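Local atomic coordinates of fructose-bisphosphate aldolase (Thermus caldophilus, PDB entry 2FJK), a protein that belongs to the class II fructose-bisphosphate aldolases, enzymes of the TIM-barrel type, and assembles here with three further copies of itself. Residues 25-30 and 61-66; 192-197 and 245-250. All blocks are in the same frame, centred on the assembly; numbering follows the deposited sequence.

Contact 1: 25-30 and 61-66; sequences NNMEFT and TRMVVA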
loop_
_atom_site.group_PDB
_atom_site.type_symbol
_atom_site.label_atom_id
_atom_site.label_comp_id
_atom_site.label_asym_id
_atom_site.label_seq_id
_atom_site.Cartn_x
_atom_site.Cartn_y
_atom_site.Cartn_z
ATOM N N ASN A 25 -2.128 -4.912 19.430
ATOM C CA ASN A 25 -3.168 -3.901 19.465
ATOM C C ASN A 25 -2.684 -2.541 18.948
ATOM O O ASN A 25 -3.483 -1.634 18.742
ATOM C CB ASN A 25 -3.729 -3.795 20.886
ATOM C CG ASN A 25 -4.745 -4.891 21.178
ATOM O OD1 ASN A 25 -5.916 -4.759 20.836
ATOM N ND2 ASN A 25 -4.293 -5.988 21.783
ATOM N N ASN A 26 -1.379 -2.403 18.720
ATOM C CA ASN A 26 -0.858 -1.147 18.198
ATOM C C ASN A 26 0.494 -1.316 17.508
ATOM O O ASN A 26 0.902 -2.438 17.164
ATOM C CB ASN A 26 -0.773 -0.083 19.311
ATOM C CG ASN A 26 0.242 -0.424 20.389
ATOM O OD1 ASN A 26 0.967 -1.407 20.292
ATOM N ND2 ASN A 26 0.299 0.400 21.421
HETATM N N MSE A 27 1.175 -0.195 17.287
HETATM C CA MSE A 27 2.473 -0.216 16.627
HETATM C C MSE A 27 3.549 -0.914 17.468
HETATM O O MSE A 27 4.171 -1.866 17.016
HETATM C CB MSE A 27 2.945 1.206 16.319
HETATM C CG MSE A 27 4.179 1.256 15.415
HETATM SE SE MSE A 27 4.849 3.068 15.251
HETATM C CE MSE A 27 3.254 3.883 14.518
ATOM N N GLU A 28 3.751 -0.445 18.692
ATOM C CA GLU A 28 4.774 -1.027 19.569
ATOM C C GLU A 28 4.741 -2.549 19.694
ATOM O O GLU A 28 5.793 -3.203 19.669
ATOM C CB GLU A 28 4.703 -0.393 20.962
ATOM C CG GLU A 28 5.307 1.024 21.028
ATOM C CD GLU A 28 4.312 2.133 20.701
ATOM O OE1 GLU A 28 3.256 1.841 20.097
ATOM O OE2 GLU A 28 4.594 3.303 21.046
ATOM N N PHE A 29 3.546 -3.121 19.837
ATOM C CA PHE A 29 3.445 -4.572 19.953
ATOM C C PHE A 29 3.778 -5.245 18.633
ATOM O O PHE A 29 4.413 -6.300 18.617
ATOM C CB PHE A 29 2.047 -5.011 20.382
ATOM C CG PHE A 29 1.787 -4.905 21.862
ATOM C CD1 PHE A 29 1.610 -3.671 22.470
ATOM C CD2 PHE A 29 1.701 -6.049 22.643
ATOM C CE1 PHE A 29 1.350 -3.576 23.826
ATOM C CE2 PHE A 29 1.442 -5.965 24.005
ATOM C CZ PHE A 29 1.266 -4.727 24.596
ATOM N N THR A 30 3.362 -4.638 17.522
ATOM C CA THR A 30 3.625 -5.245 16.229
ATOM C C THR A 30 5.111 -5.262 15.906
ATOM O O THR A 30 5.620 -6.231 15.346
ATOM C CB THR A 30 2.900 -4.532 15.088
ATOM O OG1 THR A 30 1.512 -4.396 15.406
ATOM C CG2 THR A 30 3.031 -5.354 13.815
ATOM N N THR A 61 -4.940 -2.625 11.158
ATOM C CA THR A 61 -5.049 -3.666 10.142
ATOM C C THR A 61 -4.176 -3.407 8.932
ATOM O O THR A 61 -3.530 -4.324 8.435
ATOM C CB THR A 61 -6.516 -3.872 9.662
ATOM O OG1 THR A 61 -7.088 -2.618 9.263
ATOM C CG2 THR A 61 -7.350 -4.484 10.768
ATOM N N ARG A 62 -4.157 -2.164 8.459
ATOM C CA ARG A 62 -3.350 -1.804 7.291
ATOM C C ARG A 62 -1.870 -1.987 7.589
ATOM O O ARG A 62 -1.120 -2.510 6.763
ATOM C CB ARG A 62 -3.605 -0.348 6.878
ATOM C CG ARG A 62 -5.059 -0.007 6.493
ATOM C CD ARG A 62 -5.558 -0.833 5.317
ATOM N NE ARG A 62 -5.452 -2.261 5.603
ATOM C CZ ARG A 62 -5.693 -3.229 4.728
ATOM N NH1 ARG A 62 -6.067 -2.937 3.488
ATOM N NH2 ARG A 62 -5.542 -4.493 5.095
HETATM N N MSE A 63 -1.457 -1.552 8.776
HETATM C CA MSE A 63 -0.069 -1.664 9.190
HETATM C C MSE A 63 0.386 -3.118 9.352
HETATM O O MSE A 63 1.471 -3.485 8.904
HETATM C CB MSE A 63 0.144 -0.924 10.507
HETATM C CG MSE A 63 1.567 -1.033 11.023
HETATM SE SE MSE A 63 1.766 -0.350 12.795
HETATM C CE MSE A 63 2.421 1.396 12.391
ATOM N N VAL A 64 -0.442 -3.939 9.991
ATOM C CA VAL A 64 -0.092 -5.338 10.208
ATOM C C VAL A 64 0.079 -6.115 8.891
ATOM O O VAL A 64 1.033 -6.881 8.743
ATOM C CB VAL A 64 -1.139 -6.027 11.115
ATOM C CG1 VAL A 64 -0.880 -7.510 11.184
ATOM C CG2 VAL A 64 -1.065 -5.438 12.518
ATOM N N VAL A 65 -0.834 -5.924 7.939
ATOM C CA VAL A 65 -0.723 -6.607 6.651
ATOM C C VAL A 65 0.586 -6.130 6.018
ATOM O O VAL A 65 1.432 -6.939 5.635
ATOM C CB VAL A 65 -1.911 -6.273 5.718
ATOM C CG1 VAL A 65 -1.803 -7.080 4.413
ATOM C CG2 VAL A 65 -3.224 -6.580 6.425
ATOM N N ALA A 66 0.750 -4.817 5.907
ATOM C CA ALA A 66 1.994 -4.273 5.386
ATOM C C ALA A 66 2.897 -4.717 6.532
ATOM O O ALA A 66 2.396 -5.177 7.544
ATOM C CB ALA A 66 1.925 -2.754 5.288
#

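Contact 2: 192-197 and 245-250; sequences PRLARI and LGIAKI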
loop_
_atom_site.group_PDB
_atom_site.type_symbol
_atom_site.label_atom_id
_atom_site.label_comp_id
_atom_site.label_asym_id
_atom_site.label_seq_id
_atom_site.Cartn_x
_atom_site.Cartn_y
_atom_site.Cartn_z
ATOM N N PRO A 192 -3.205 -36.965 27.284
ATOM C CA PRO A 192 -3.681 -38.167 26.595
ATOM C C PRO A 192 -4.777 -37.788 25.614
ATOM O O PRO A 192 -4.838 -38.304 24.501
ATOM C CB PRO A 192 -4.208 -39.035 27.736
ATOM C CG PRO A 192 -3.334 -38.634 28.878
ATOM C CD PRO A 192 -3.304 -37.133 28.743
ATOM N N ARG A 193 -5.644 -36.881 26.051
ATOM C CA ARG A 193 -6.745 -36.403 25.230
ATOM C C ARG A 193 -6.189 -35.749 23.966
ATOM O O ARG A 193 -6.683 -35.977 22.864
ATOM C CB ARG A 193 -7.567 -35.384 26.015
ATOM C CG ARG A 193 -8.868 -35.019 25.363
ATOM C CD ARG A 193 -9.639 -34.011 26.188
ATOM N NE ARG A 193 -11.065 -34.169 25.941
ATOM C CZ ARG A 193 -11.831 -35.067 26.549
ATOM N NH1 ARG A 193 -11.310 -35.880 27.456
ATOM N NH2 ARG A 193 -13.109 -35.174 26.218
ATOM N N LEU A 194 -5.158 -34.926 24.133
ATOM C CA LEU A 194 -4.538 -34.255 22.997
ATOM C C LEU A 194 -3.995 -35.325 22.046
ATOM O O LEU A 194 -4.168 -35.246 20.827
ATOM C CB LEU A 194 -3.403 -33.348 23.484
ATOM C CG LEU A 194 -2.599 -32.566 22.437
ATOM C CD1 LEU A 194 -3.536 -31.757 21.531
ATOM C CD2 LEU A 194 -1.625 -31.647 23.152
ATOM N N ALA A 195 -3.356 -36.339 22.622
ATOM C CA ALA A 195 -2.785 -37.427 21.838
ATOM C C ALA A 195 -3.834 -38.143 20.989
ATOM O O ALA A 195 -3.587 -38.435 19.822
ATOM C CB ALA A 195 -2.076 -38.426 22.767
ATOM N N ARG A 196 -5.001 -38.421 21.568
ATOM C CA ARG A 196 -6.074 -39.103 20.835
ATOM C C ARG A 196 -6.601 -38.251 19.687
ATOM O O ARG A 196 -6.816 -38.737 18.578
ATOM C CB ARG A 196 -7.252 -39.426 21.759
ATOM C CG ARG A 196 -6.983 -40.460 22.834
ATOM C CD ARG A 196 -8.278 -40.759 23.582
ATOM N NE ARG A 196 -8.113 -41.731 24.658
ATOM C CZ ARG A 196 -9.103 -42.143 25.445
ATOM N NH1 ARG A 196 -10.331 -41.666 25.277
ATOM N NH2 ARG A 196 -8.870 -43.039 26.396
ATOM N N ILE A 197 -6.830 -36.976 19.975
ATOM C CA ILE A 197 -7.347 -36.042 18.982
ATOM C C ILE A 197 -6.378 -35.905 17.808
ATOM O O ILE A 197 -6.798 -35.822 16.652
ATOM C CB ILE A 197 -7.605 -34.664 19.637
ATOM C CG1 ILE A 197 -8.494 -34.857 20.869
ATOM C CG2 ILE A 197 -8.298 -33.727 18.660
ATOM C CD1 ILE A 197 -8.560 -33.668 21.794
ATOM N N LEU A 245 3.134 -33.398 20.794
ATOM C CA LEU A 245 1.963 -34.216 20.527
ATOM C C LEU A 245 1.083 -33.778 19.370
ATOM O O LEU A 245 0.105 -34.450 19.070
ATOM C CB LEU A 245 1.107 -34.336 21.786
ATOM C CG LEU A 245 1.688 -35.226 22.883
ATOM C CD1 LEU A 245 0.742 -35.250 24.074
ATOM C CD2 LEU A 245 1.894 -36.635 22.337
ATOM N N GLY A 246 1.406 -32.658 18.723
ATOM C CA GLY A 246 0.586 -32.217 17.600
ATOM C C GLY A 246 0.135 -30.762 17.610
ATOM O O GLY A 246 -0.488 -30.299 16.655
ATOM N N ILE A 247 0.426 -30.052 18.695
ATOM C CA ILE A 247 0.069 -28.642 18.815
ATOM C C ILE A 247 1.072 -27.887 17.948
ATOM O O ILE A 247 2.263 -27.869 18.250
ATOM C CB ILE A 247 0.185 -28.159 20.291
ATOM C CG1 ILE A 247 -0.910 -28.806 21.148
ATOM C CG2 ILE A 247 0.087 -26.640 20.361
ATOM C CD1 ILE A 247 -2.315 -28.374 20.794
ATOM N N ALA A 248 0.589 -27.277 16.871
ATOM C CA ALA A 248 1.456 -26.545 15.946
ATOM C C ALA A 248 1.393 -25.021 16.077
ATOM O O ALA A 248 2.303 -24.313 15.619
ATOM C CB ALA A 248 1.131 -26.953 14.511
ATOM N N LYS A 249 0.324 -24.519 16.685
ATOM C CA LYS A 249 0.140 -23.084 16.872
ATOM C C LYS A 249 -0.211 -22.769 18.319
ATOM O O LYS A 249 -1.153 -23.336 18.884
ATOM C CB LYS A 249 -0.968 -22.565 15.959
ATOM C CG LYS A 249 -1.472 -21.185 16.351
ATOM C CD LYS A 249 -2.576 -20.704 15.420
ATOM C CE LYS A 249 -3.164 -19.386 15.922
ATOM N NZ LYS A 249 -4.069 -18.786 14.916
ATOM N N ILE A 250 0.545 -21.850 18.909
ATOM C CA ILE A 250 0.338 -21.475 20.295
ATOM C C ILE A 250 0.116 -19.975 20.448
ATOM O O ILE A 250 0.952 -19.158 20.047
ATOM C CB ILE A 250 1.544 -21.903 21.141
ATOM C CG1 ILE A 250 1.908 -23.350 20.806
ATOM C CG2 ILE A 250 1.212 -21.793 22.611
ATOM C CD1 ILE A 250 3.170 -23.826 21.463
#

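Contact 1: 25-30 and 61-66
Met27 and Met63, both modelled as selenomethionine, carry the contact: the end of Met63 lies against Met27 from CA to CE, the two chains crossing at about a right angle. The methyl carbons Met27 CE and Met63 CE lie 3.4 Å apart, tighter than carbons usually pack. Met63 CE also reaches Met27 CG at 3.5 Å, while Met63 SE settles 3.9 Å from Met27 CA, against the start of the facing helix. Met63 runs out extended from its backbone, CG opposite N (chi1 178°), and bends at chi3, which lays the methyl beside Met27. A long, unbranched, polarisable chain suits this span between helices 27-38 and 50-68. A turn after Met27, Thr30 OG1 faces CG2 of Val64, the neighbour of Met63, at 4.0 Å, though the hydroxyl's position is less certain; both side chains also rest on Leu46 of strand 44-47.

Behind Met27, Asn26 is the N-cap. Its short amide side chain can fold back so that OD1 accepts from Phe29 N at 3.1 Å, nearly straight at 170°, satisfying an amide of the first turn. Its ND2 bonds Glu28 OE2 of the second subunit, whose Met63 packs on Met63 here and whose Ala59 touches Met27. With no hydrogen bond between the two segments, their adhesion is apolar and depends on shape, whereas the hydrogen bonds nearby belong to the cap and to the subunit interface.

Contact 2: 192-197 and 245-250
Leu194 leaves its helix with CG opposite the backbone N (chi1 179°), bringing both methyls against Ile247, while the CG1 arm of Ile247 bends at chi2 (-66°), which puts CD1 against them. This is helix-on-sheet packing in a TIM barrel: helix 191-200 lies against the start of strand 247-252. The two side chains cross at about a right angle, and the forked end of Leu194 fits over the tip of Ile247. Leu194 CD2 lies 3.5 Å from Ile247 CG1, and Leu194 CD1 lies 3.7 Å from Ile247 CD1. Branched aliphatic residues suit this buried layer, where Leu205 of the adjoining strand 205-207 and Ala242 of helix 236-244 touch both of them.

On the side nearer the surface, Leu245 offers its CB to Leu194 CD2 at 4.1 Å. It lies at the end of a helix that Gly246 closes in a Schellman motif. The positive phi of Gly246 (131°) favours glycine, since a CB there would press on the carbonyl O of Leu245. That turn lets the chain pass at once from helix 236-244 into the strand. Farther along the strand, Lys249 NZ forms a salt bridge with Glu130 and a hydrogen bond with His78, while bound 1,3-dihydroxyacetonephosphate remains about 11 Å from the side chain of Ile247. The small Ala195 suits the close approach of helix and turn: Ala195 CA lies 5.9 Å from Leu245 CA, and Ala195 CB meets Leu245 CD2 at 4.4 Å.

From the N terminus, the chain forms strand 19-23, enters helix 27-38, passes through strand 44-47 and reaches helix 50-68, where contact 1 closes a loop of 30 intervening residues and joins two helices at a subunit interface. Contact 2 opens much later, in helix 191-200. Strand 205-207 and two further helices follow before strand 247-252 closes it across 47 residues. The contacts therefore stand in series, neither nested nor crossed, and lie on opposite sides of the chain's centre. The centres of contact 1 and contact 2 are about 30 Å apart. The sheet connects them indirectly: strand 19-23, just ahead of contact 1, is paired in parallel with strand 247-252 of contact 2.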